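Local coordinates for cellulase CEL9M (Clostridium cellulolyticum, PDB 1IA6), which probably cleaves internal beta-1,4-glucosidic linkages in cellulose and related beta-glucans as a family 9 glycoside hydrolase, and binds calcium and zinc ions, at residues T218-T222 and R266-I270; W252-W256 and R308-E313; F284-K288 and D326-L332. All blocks are in the same frame, centred on the assembly; numbering follows the deposited sequence.

Interaction 1 of 3, residues T218-T222 and R266-I270; sequences TWLYT and RLAQI
Thr222 OG1 accepts a hydrogen bond from the guanidinium of Arg266: Arg266 NH2 donates to Thr222 OG1 across 3.1 Å, with the oxygen at the guanidinium edge and almost exactly in its plane. The other terminal nitrogen turns to the first threonine of the same helix turn, and Arg266 NH1 makes a weak bond to Thr218 OG1 at 3.2 Å. Thr218 OG1 is shared, because it is also hydrogen-bonded to the carbonyl of Trp215, one turn earlier. Beneath the guanidinium lies the Trp219 indole. The arginine chain leaves its own helix toward the threonines and bends at chi2 and again at chi3 (75°), which lays the guanidinium flat on the indole face. The planes are only 7° apart, and Arg266 CZ stands 3.5 Å from the centroid of the six-membered ring, a well-centred cation-pi stack. Arg266 CD also rests on the indole, 3.5 Å from Trp219 CZ2. Ile270 CD1 approaches the opposite face of the guanidinium, offset toward its rim, so the flat cation lies between an aromatic ring and a methyl group. Ile270 CD1 packs on Thr218 CB at 3.9 Å, and its other branch, Ile270 CG2, meets Tyr221 CE2 at 3.7 Å.

The two helices, 210-224 and 260-271, belong to the (alpha/alpha)6 barrel of glycoside hydrolase family 9, and their short segments run at 38° to one another. Around the indole, Trp215 and Tyr79 meet it edge-to-face, and Trp76, Leu164 and Leu167 pack on it. With the Thr222 hydroxyl at its edge, a weaker bond to Thr218 OG1 and the indole on one face, the buried Arg266 has its position and its rotation both defined, and its charge is met within this contact by pi electrons and neutral hydroxyl oxygens, which probably stabilise it.

Interaction 2 of 3, residues W252-W256 and R308-E313; sequences WTMCW and RYAAAE. With SO4 (sulfate ion), chain E.
Glu313 and Thr253 are brought together by matching first torsions: Glu313 CG lies opposite its backbone N (chi1 180°) before the chain folds back at chi2 (72°), while Thr253 OG1 likewise points away from its own N (-173°). The hydroxyl donates to Glu313 OE1 over a short 2.6 Å, arriving at the anti lone pair. The same rotamer places Thr253 CG2 3.6 Å from Tyr309 CD1. Trp252 and Cys255 CB also touch the tyrosine ring, Trp252 NE1 coming within 3.7 Å of Tyr309 CE1 in an oblique aromatic pair and Cys255 CB lying at the edge, while Arg308 NE lies over one face. Farther along the helix, Ala312 CB fits against Met254 O at 3.3 Å, and Met254 CE closes over the same alanine.

At the other end, a sulfate ion, probably from the crystallisation liquor, joins loop to helix 306-323. Its O2 accepts from Trp256 NE1 (3.0 Å) and from Arg308 NH1 (3.0 Å), while O3 takes Arg308 NH2 at 2.8 Å. Asp414 forms a salt bridge with Arg308, and the carbonyls of Trp304 and Gly305 bind its remaining N-H groups, fixing the guanidinium. Arg308 lies about 7 Å, side chain to side chain, from Glu410, one of two predicted active-site residues. The sulfate demonstrates that these donors can hold an anion near that residue; whether sugar hydroxyls use them is not settled.

Interaction 3 of 3, residues F284-K288 and D326-L332; sequences FNYWK and DQSLLDL
Lys288 reaches from helix 274-289 to the start of the next-but-one helix, where its NZ donates to Ser328 OG at 2.9 Å. Beyond CG the lysine chain is fully extended (chi2 178°), which lets one side chain serve two purposes: the ammonium meets the hydroxyl at its end, and the methylenes lie across leucines on the way. Lys288 CE passes Leu329 CD2 at 3.7 Å, roughly at a right angle, and nearer its root Lys288 CG packs against Leu332 CD1 at 4.1 Å. The carboxylate of Asp326 adds a nearby opposite charge, with Asp326 OD2 4.2 Å from Lys288 NZ, too far for a salt bridge, though the opposite charges would probably attract.

Asp326 is the N-cap of helix 327-341, its OD1 accepting from Ser328 N over 2.9 Å. The lysine therefore docks at the capped first turn of a helix in the (alpha/alpha)6 barrel of glycoside hydrolase family 9, and the short segments of the two helices cross at 52°, their axes 11.4 Å apart at closest approach.

Leu329 CD2 touches both the lysine and the phenylalanine, while Leu329 CD1 lies against the Phe284 ring, 3.8 Å from Phe284 CD2. That ring also meets Tyr320 of helix 306-323 edge-to-face, and Leu329 touches the same tyrosine, so helix 306-323 contacts both members of the pair. Leu332 sits one turn on from Ser328, and its CG, anti to the backbone N (chi1 -169°), sends CD1 back to the base of Lys288 and, more loosely, to the backbone oxygen of Trp287, an atom hydrogen-bonded to Lys299.

From the N terminus, helix 210-224 supplies the first half of interaction 1, and the loop 252-256 opens interaction 2 before helix 260-271 closes interaction 1 over 43 intervening residues. Helix 274-289 then opens interaction 3, helix 306-323 closes interaction 2 across 51 residues, and helix 327-341 closes interaction 3 across 37. Interaction 2 thus crosses both others, whereas 1 and 3 stand in series and do not touch. Interactions 2 and 3 do meet: Trp252 O lies 3.0 Å from Trp287 NE1, a probable hydrogen bond, and Glu313 packs on Trp287 and Phe284. Interactions 1 and 3 join helices two apart in the chain; interaction 2 ties the loop before the calcium ligand Asp257 to helix 306-323.

Interaction 1 of 3, residues T218-T222 and R266-I270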
loop_
_atom_site.group_PDB
_atom_site.type_symbol
_atom_site.label_atom_id
_atom_site.label_comp_id
_atom_site.label_asym_id
_atom_site.label_seq_id
_atom_site.Cartn_x
_atom_site.Cartn_y
_atom_site.Cartn_z
ATOM N N THR A 218 18.163 -1.831 -0.625
ATOM C CA THR A 218 18.308 -2.845 0.416
ATOM C C THR A 218 17.698 -4.176 -0.021
ATOM O O THR A 218 18.208 -5.238 0.332
ATOM C CB THR A 218 17.673 -2.417 1.768
ATOM O OG1 THR A 218 16.250 -2.333 1.641
ATOM C CG2 THR A 218 18.231 -1.069 2.220
ATOM N N TRP A 219 16.617 -4.127 -0.794
ATOM C CA TRP A 219 15.995 -5.364 -1.254
ATOM C C TRP A 219 16.835 -6.038 -2.333
ATOM O O TRP A 219 16.950 -7.262 -2.361
ATOM C CB TRP A 219 14.569 -5.099 -1.749
ATOM C CG TRP A 219 13.641 -4.868 -0.601
ATOM C CD1 TRP A 219 13.021 -3.699 -0.264
ATOM C CD2 TRP A 219 13.305 -5.811 0.424
ATOM N NE1 TRP A 219 12.327 -3.853 0.913
ATOM C CE2 TRP A 219 12.485 -5.140 1.358
ATOM C CE3 TRP A 219 13.624 -7.160 0.649
ATOM C CZ2 TRP A 219 11.977 -5.771 2.501
ATOM C CZ3 TRP A 219 13.120 -7.788 1.787
ATOM C CH2 TRP A 219 12.305 -7.090 2.699
ATOM N N LEU A 220 17.435 -5.247 -3.214
ATOM C CA LEU A 220 18.276 -5.827 -4.250
ATOM C C LEU A 220 19.476 -6.499 -3.589
ATOM O O LEU A 220 19.996 -7.491 -4.096
ATOM C CB LEU A 220 18.713 -4.753 -5.252
ATOM C CG LEU A 220 17.613 -4.456 -6.283
ATOM C CD1 LEU A 220 17.910 -3.169 -7.033
ATOM C CD2 LEU A 220 17.497 -5.633 -7.240
ATOM N N TYR A 221 19.910 -5.970 -2.447
ATOM C CA TYR A 221 21.027 -6.584 -1.734
ATOM C C TYR A 221 20.580 -7.938 -1.181
ATOM O O TYR A 221 21.271 -8.941 -1.328
ATOM C CB TYR A 221 21.499 -5.712 -0.570
ATOM C CG TYR A 221 22.528 -6.415 0.292
ATOM C CD1 TYR A 221 23.805 -6.688 -0.199
ATOM C CD2 TYR A 221 22.208 -6.855 1.577
ATOM C CE1 TYR A 221 24.742 -7.385 0.573
ATOM C CE2 TYR A 221 23.134 -7.553 2.356
ATOM C CZ TYR A 221 24.396 -7.814 1.848
ATOM O OH TYR A 221 25.311 -8.501 2.616
ATOM N N THR A 222 19.421 -7.958 -0.535
ATOM C CA THR A 222 18.901 -9.195 0.035
ATOM C C THR A 222 18.753 -10.288 -1.027
ATOM O O THR A 222 18.996 -11.463 -0.762
ATOM C CB THR A 222 17.532 -8.962 0.706
ATOM O OG1 THR A 222 17.678 -8.012 1.770
ATOM C CG2 THR A 222 16.977 -10.267 1.268
ATOM N N ARG A 266 15.759 -1.360 7.646
ATOM C CA ARG A 266 16.506 -2.377 6.914
ATOM C C ARG A 266 18.013 -2.129 6.940
ATOM O O ARG A 266 18.799 -3.078 7.011
ATOM C CB ARG A 266 16.018 -2.470 5.461
ATOM C CG ARG A 266 14.546 -2.840 5.331
ATOM C CD ARG A 266 14.321 -3.801 4.171
ATOM N NE ARG A 266 14.772 -5.152 4.499
ATOM C CZ ARG A 266 15.552 -5.896 3.720
ATOM N NH1 ARG A 266 15.982 -5.427 2.560
ATOM N NH2 ARG A 266 15.903 -7.116 4.104
ATOM N N LEU A 267 18.419 -0.865 6.884
ATOM C CA LEU A 267 19.842 -0.539 6.915
ATOM C C LEU A 267 20.452 -0.836 8.284
ATOM O O LEU A 267 21.625 -1.202 8.381
ATOM C CB LEU A 267 20.068 0.928 6.531
ATOM C CG LEU A 267 20.041 1.195 5.022
ATOM C CD1 LEU A 267 20.231 2.686 4.748
ATOM C CD2 LEU A 267 21.144 0.386 4.344
ATOM N N ALA A 268 19.658 -0.686 9.341
ATOM C CA ALA A 268 20.148 -0.979 10.684
ATOM C C ALA A 268 20.418 -2.475 10.768
ATOM O O ALA A 268 21.425 -2.911 11.319
ATOM C CB ALA A 268 19.108 -0.579 11.730
ATOM N N GLN A 269 19.507 -3.255 10.194
ATOM C CA GLN A 269 19.602 -4.711 10.190
ATOM C C GLN A 269 20.775 -5.209 9.353
ATOM O O GLN A 269 21.502 -6.117 9.759
ATOM C CB GLN A 269 18.298 -5.299 9.644
ATOM C CG GLN A 269 18.211 -6.814 9.677
ATOM C CD GLN A 269 16.862 -7.317 9.198
ATOM O OE1 GLN A 269 15.871 -6.585 9.215
ATOM N NE2 GLN A 269 16.813 -8.577 8.783
ATOM N N ILE A 270 20.953 -4.599 8.188
ATOM C CA ILE A 270 22.011 -4.973 7.259
ATOM C C ILE A 270 23.414 -4.452 7.576
ATOM O O ILE A 270 24.395 -5.177 7.403
ATOM C CB ILE A 270 21.627 -4.526 5.828
ATOM C CG1 ILE A 270 20.348 -5.248 5.394
ATOM C CG2 ILE A 270 22.758 -4.814 4.851
ATOM C CD1 ILE A 270 19.771 -4.733 4.093
#

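Interaction 2 of 3, residues W252-W256 and R308-E313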
loop_
_atom_site.group_PDB
_atom_site.type_symbol
_atom_site.label_atom_id
_atom_site.label_comp_id
_atom_site.label_asym_id
_atom_site.label_seq_id
_atom_site.Cartn_x
_atom_site.Cartn_y
_atom_site.Cartn_z
ATOM N N TRP A 252 7.155 11.570 11.059
ATOM C CA TRP A 252 5.996 11.085 10.323
ATOM C C TRP A 252 5.960 9.567 10.475
ATOM O O TRP A 252 6.239 9.034 11.553
ATOM C CB TRP A 252 6.133 11.478 8.845
ATOM C CG TRP A 252 4.828 11.605 8.110
ATOM C CD1 TRP A 252 4.417 10.875 7.030
ATOM C CD2 TRP A 252 3.771 12.532 8.393
ATOM N NE1 TRP A 252 3.172 11.289 6.623
ATOM C CE2 TRP A 252 2.751 12.304 7.443
ATOM C CE3 TRP A 252 3.587 13.534 9.358
ATOM C CZ2 TRP A 252 1.561 13.042 7.428
ATOM C CZ3 TRP A 252 2.404 14.268 9.342
ATOM C CH2 TRP A 252 1.407 14.017 8.384
ATOM N N THR A 253 5.614 8.871 9.400
ATOM C CA THR A 253 5.574 7.417 9.430
ATOM C C THR A 253 5.660 6.885 8.007
ATOM O O THR A 253 5.774 7.650 7.047
ATOM C CB THR A 253 4.277 6.892 10.102
ATOM O OG1 THR A 253 4.359 5.467 10.248
ATOM C CG2 THR A 253 3.055 7.237 9.265
ATOM N N MET A 254 5.620 5.568 7.876
ATOM C CA MET A 254 5.677 4.940 6.569
ATOM C C MET A 254 4.408 5.233 5.772
ATOM O O MET A 254 3.297 5.011 6.250
ATOM C CB MET A 254 5.835 3.426 6.728
ATOM C CG MET A 254 5.649 2.642 5.436
ATOM S SD MET A 254 5.897 0.874 5.702
ATOM C CE MET A 254 4.301 0.397 6.332
ATOM N N CYS A 255 4.583 5.741 4.559
ATOM C CA CYS A 255 3.455 6.028 3.679
ATOM C C CYS A 255 3.984 6.161 2.256
ATOM O O CYS A 255 5.199 6.134 2.039
ATOM C CB CYS A 255 2.712 7.298 4.119
ATOM S SG CYS A 255 3.679 8.815 4.143
ATOM N N TRP A 256 3.085 6.308 1.291
ATOM C CA TRP A 256 3.501 6.379 -0.102
ATOM C C TRP A 256 4.582 7.407 -0.428
ATOM O O TRP A 256 5.367 7.195 -1.348
ATOM C CB TRP A 256 2.288 6.588 -1.027
ATOM C CG TRP A 256 1.482 7.819 -0.753
ATOM C CD1 TRP A 256 0.381 7.916 0.048
ATOM C CD2 TRP A 256 1.723 9.133 -1.267
ATOM N NE1 TRP A 256 -0.080 9.213 0.064
ATOM C CE2 TRP A 256 0.727 9.980 -0.733
ATOM C CE3 TRP A 256 2.687 9.680 -2.126
ATOM C CZ2 TRP A 256 0.667 11.349 -1.029
ATOM C CZ3 TRP A 256 2.628 11.039 -2.421
ATOM C CH2 TRP A 256 1.623 11.857 -1.872
ATOM N N ARG A 308 -4.925 4.794 8.460
ATOM C CA ARG A 308 -3.888 4.327 7.552
ATOM C C ARG A 308 -2.522 4.567 8.202
ATOM O O ARG A 308 -1.646 3.701 8.166
ATOM C CB ARG A 308 -4.023 5.071 6.208
ATOM C CG ARG A 308 -2.794 5.102 5.305
ATOM C CD ARG A 308 -1.930 6.313 5.614
ATOM N NE ARG A 308 -2.661 7.578 5.493
ATOM C CZ ARG A 308 -2.902 8.220 4.351
ATOM N NH1 ARG A 308 -2.482 7.731 3.189
ATOM N NH2 ARG A 308 -3.549 9.378 4.372
ATOM N N TYR A 309 -2.346 5.734 8.821
ATOM C CA TYR A 309 -1.081 6.052 9.476
ATOM C C TYR A 309 -0.833 5.202 10.717
ATOM O O TYR A 309 0.282 4.727 10.931
ATOM C CB TYR A 309 -1.032 7.536 9.859
ATOM C CG TYR A 309 -0.953 8.470 8.674
ATOM C CD1 TYR A 309 0.031 8.304 7.700
ATOM C CD2 TYR A 309 -1.854 9.527 8.528
ATOM C CE1 TYR A 309 0.119 9.163 6.609
ATOM C CE2 TYR A 309 -1.772 10.396 7.436
ATOM C CZ TYR A 309 -0.782 10.204 6.482
ATOM O OH TYR A 309 -0.685 11.048 5.398
ATOM N N ALA A 310 -1.864 5.016 11.541
ATOM C CA ALA A 310 -1.717 4.222 12.759
ATOM C C ALA A 310 -1.342 2.774 12.442
ATOM O O ALA A 310 -0.492 2.178 13.116
ATOM C CB ALA A 310 -3.009 4.269 13.579
ATOM N N ALA A 311 -1.973 2.211 11.414
ATOM C CA ALA A 311 -1.690 0.838 11.006
ATOM C C ALA A 311 -0.279 0.702 10.436
ATOM O O ALA A 311 0.420 -0.267 10.721
ATOM C CB ALA A 311 -2.715 0.376 9.971
ATOM N N ALA A 312 0.133 1.675 9.625
ATOM C CA ALA A 312 1.460 1.654 9.010
ATOM C C ALA A 312 2.585 1.715 10.046
ATOM O O ALA A 312 3.554 0.961 9.963
ATOM C CB ALA A 312 1.594 2.808 8.013
ATOM N N GLU A 313 2.465 2.608 11.023
ATOM C CA GLU A 313 3.499 2.712 12.048
ATOM C C GLU A 313 3.524 1.422 12.867
ATOM O O GLU A 313 4.588 0.914 13.209
ATOM C CB GLU A 313 3.227 3.909 12.966
ATOM C CG GLU A 313 4.254 4.114 14.086
ATOM C CD GLU A 313 5.607 4.619 13.596
ATOM O OE1 GLU A 313 5.698 5.129 12.458
ATOM O OE2 GLU A 313 6.584 4.524 14.369
HETATM S S SO4 E . -3.472 10.940 0.905
HETATM O O1 SO4 E . -4.693 11.033 0.075
HETATM O O2 SO4 E . -2.923 9.574 0.809
HETATM O O3 SO4 E . -3.816 11.249 2.308
HETATM O O4 SO4 E . -2.476 11.920 0.418
#

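Interaction 3 of 3, residues F284-K288 and D326-L332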
loop_
_atom_site.group_PDB
_atom_site.type_symbol
_atom_site.label_atom_id
_atom_site.label_comp_id
_atom_site.label_asym_id
_atom_site.label_seq_id
_atom_site.Cartn_x
_atom_site.Cartn_y
_atom_site.Cartn_z
ATOM N N PHE A 284 10.197 5.847 16.888
ATOM C CA PHE A 284 9.368 5.062 17.791
ATOM C C PHE A 284 9.054 5.824 19.072
ATOM O O PHE A 284 7.902 5.869 19.502
ATOM C CB PHE A 284 10.052 3.732 18.132
ATOM C CG PHE A 284 10.093 2.751 16.989
ATOM C CD1 PHE A 284 9.418 3.013 15.797
ATOM C CD2 PHE A 284 10.779 1.548 17.119
ATOM C CE1 PHE A 284 9.426 2.087 14.751
ATOM C CE2 PHE A 284 10.793 0.615 16.078
ATOM C CZ PHE A 284 10.115 0.887 14.894
ATOM N N ASN A 285 10.072 6.427 19.677
ATOM C CA ASN A 285 9.866 7.182 20.910
ATOM C C ASN A 285 9.001 8.412 20.671
ATOM O O ASN A 285 8.280 8.857 21.564
ATOM C CB ASN A 285 11.206 7.593 21.527
ATOM C CG ASN A 285 11.944 6.420 22.140
ATOM O OD1 ASN A 285 11.323 5.488 22.650
ATOM N ND2 ASN A 285 13.270 6.465 22.107
ATOM N N TYR A 286 9.069 8.955 19.461
ATOM C CA TYR A 286 8.271 10.121 19.115
ATOM C C TYR A 286 6.796 9.720 19.083
ATOM O O TYR A 286 5.935 10.444 19.582
ATOM C CB TYR A 286 8.713 10.671 17.756
ATOM C CG TYR A 286 8.005 11.940 17.349
ATOM C CD1 TYR A 286 6.778 11.899 16.692
ATOM C CD2 TYR A 286 8.558 13.190 17.637
ATOM C CE1 TYR A 286 6.114 13.071 16.332
ATOM C CE2 TYR A 286 7.905 14.366 17.284
ATOM C CZ TYR A 286 6.685 14.299 16.631
ATOM O OH TYR A 286 6.044 15.462 16.273
ATOM N N TRP A 287 6.510 8.556 18.511
ATOM C CA TRP A 287 5.133 8.075 18.443
ATOM C C TRP A 287 4.594 7.675 19.809
ATOM O O TRP A 287 3.399 7.785 20.064
ATOM C CB TRP A 287 5.017 6.888 17.480
ATOM C CG TRP A 287 4.703 7.314 16.084
ATOM C CD1 TRP A 287 5.541 7.944 15.206
ATOM C CD2 TRP A 287 3.434 7.218 15.428
ATOM N NE1 TRP A 287 4.871 8.249 14.046
ATOM C CE2 TRP A 287 3.575 7.815 14.156
ATOM C CE3 TRP A 287 2.189 6.688 15.793
ATOM C CZ2 TRP A 287 2.516 7.896 13.244
ATOM C CZ3 TRP A 287 1.135 6.769 14.886
ATOM C CH2 TRP A 287 1.309 7.371 13.626
ATOM N N LYS A 288 5.475 7.217 20.690
ATOM C CA LYS A 288 5.050 6.806 22.025
ATOM C C LYS A 288 4.500 7.941 22.878
ATOM O O LYS A 288 3.537 7.751 23.625
ATOM C CB LYS A 288 6.215 6.176 22.792
ATOM C CG LYS A 288 6.657 4.808 22.321
ATOM C CD LYS A 288 7.840 4.346 23.161
ATOM C CE LYS A 288 8.343 2.988 22.727
ATOM N NZ LYS A 288 9.493 2.562 23.570
ATOM N N ASP A 326 10.214 -5.536 22.043
ATOM C CA ASP A 326 10.074 -4.441 22.992
ATOM C C ASP A 326 8.596 -4.459 23.367
ATOM O O ASP A 326 7.735 -4.167 22.538
ATOM C CB ASP A 326 10.432 -3.112 22.330
ATOM C CG ASP A 326 10.473 -1.967 23.314
ATOM O OD1 ASP A 326 9.531 -1.849 24.123
ATOM O OD2 ASP A 326 11.441 -1.181 23.276
ATOM N N GLN A 327 8.311 -4.803 24.617
ATOM C CA GLN A 327 6.936 -4.888 25.091
ATOM C C GLN A 327 6.152 -3.585 24.946
ATOM O O GLN A 327 4.939 -3.608 24.737
ATOM C CB GLN A 327 6.917 -5.341 26.553
ATOM C CG GLN A 327 5.574 -5.882 27.008
ATOM C CD GLN A 327 5.063 -6.983 26.098
ATOM O OE1 GLN A 327 5.775 -7.945 25.809
ATOM N NE2 GLN A 327 3.823 -6.847 25.642
ATOM N N SER A 328 6.840 -2.453 25.054
ATOM C CA SER A 328 6.176 -1.159 24.935
ATOM C C SER A 328 5.685 -0.972 23.501
ATOM O O SER A 328 4.653 -0.345 23.268
ATOM C CB SER A 328 7.124 -0.018 25.316
ATOM O OG SER A 328 8.149 0.153 24.352
ATOM N N LEU A 329 6.423 -1.529 22.545
ATOM C CA LEU A 329 6.051 -1.430 21.137
ATOM C C LEU A 329 4.912 -2.390 20.822
ATOM O O LEU A 329 3.992 -2.052 20.076
ATOM C CB LEU A 329 7.257 -1.735 20.242
ATOM C CG LEU A 329 8.422 -0.745 20.338
ATOM C CD1 LEU A 329 9.582 -1.221 19.473
ATOM C CD2 LEU A 329 7.957 0.633 19.892
ATOM N N LEU A 330 4.970 -3.588 21.395
ATOM C CA LEU A 330 3.928 -4.581 21.176
ATOM C C LEU A 330 2.601 -4.100 21.751
ATOM O O LEU A 330 1.549 -4.305 21.149
ATOM C CB LEU A 330 4.317 -5.919 21.812
ATOM C CG LEU A 330 5.448 -6.670 21.105
ATOM C CD1 LEU A 330 5.866 -7.874 21.930
ATOM C CD2 LEU A 330 4.986 -7.096 19.717
ATOM N N ASP A 331 2.648 -3.455 22.914
ATOM C CA ASP A 331 1.426 -2.957 23.532
ATOM C C ASP A 331 0.830 -1.815 22.721
ATOM O O ASP A 331 -0.385 -1.736 22.548
ATOM C CB ASP A 331 1.688 -2.476 24.962
ATOM C CG ASP A 331 2.093 -3.600 25.894
ATOM O OD1 ASP A 331 1.580 -4.728 25.729
ATOM O OD2 ASP A 331 2.916 -3.352 26.800
ATOM N N LEU A 332 1.685 -0.929 22.222
ATOM C CA LEU A 332 1.207 0.204 21.437
ATOM C C LEU A 332 0.568 -0.309 20.155
ATOM O O LEU A 332 -0.552 0.075 19.811
ATOM C CB LEU A 332 2.367 1.154 21.105
ATOM C CG LEU A 332 2.035 2.528 20.502
ATOM C CD1 LEU A 332 3.271 3.412 20.558
ATOM C CD2 LEU A 332 1.552 2.384 19.071
#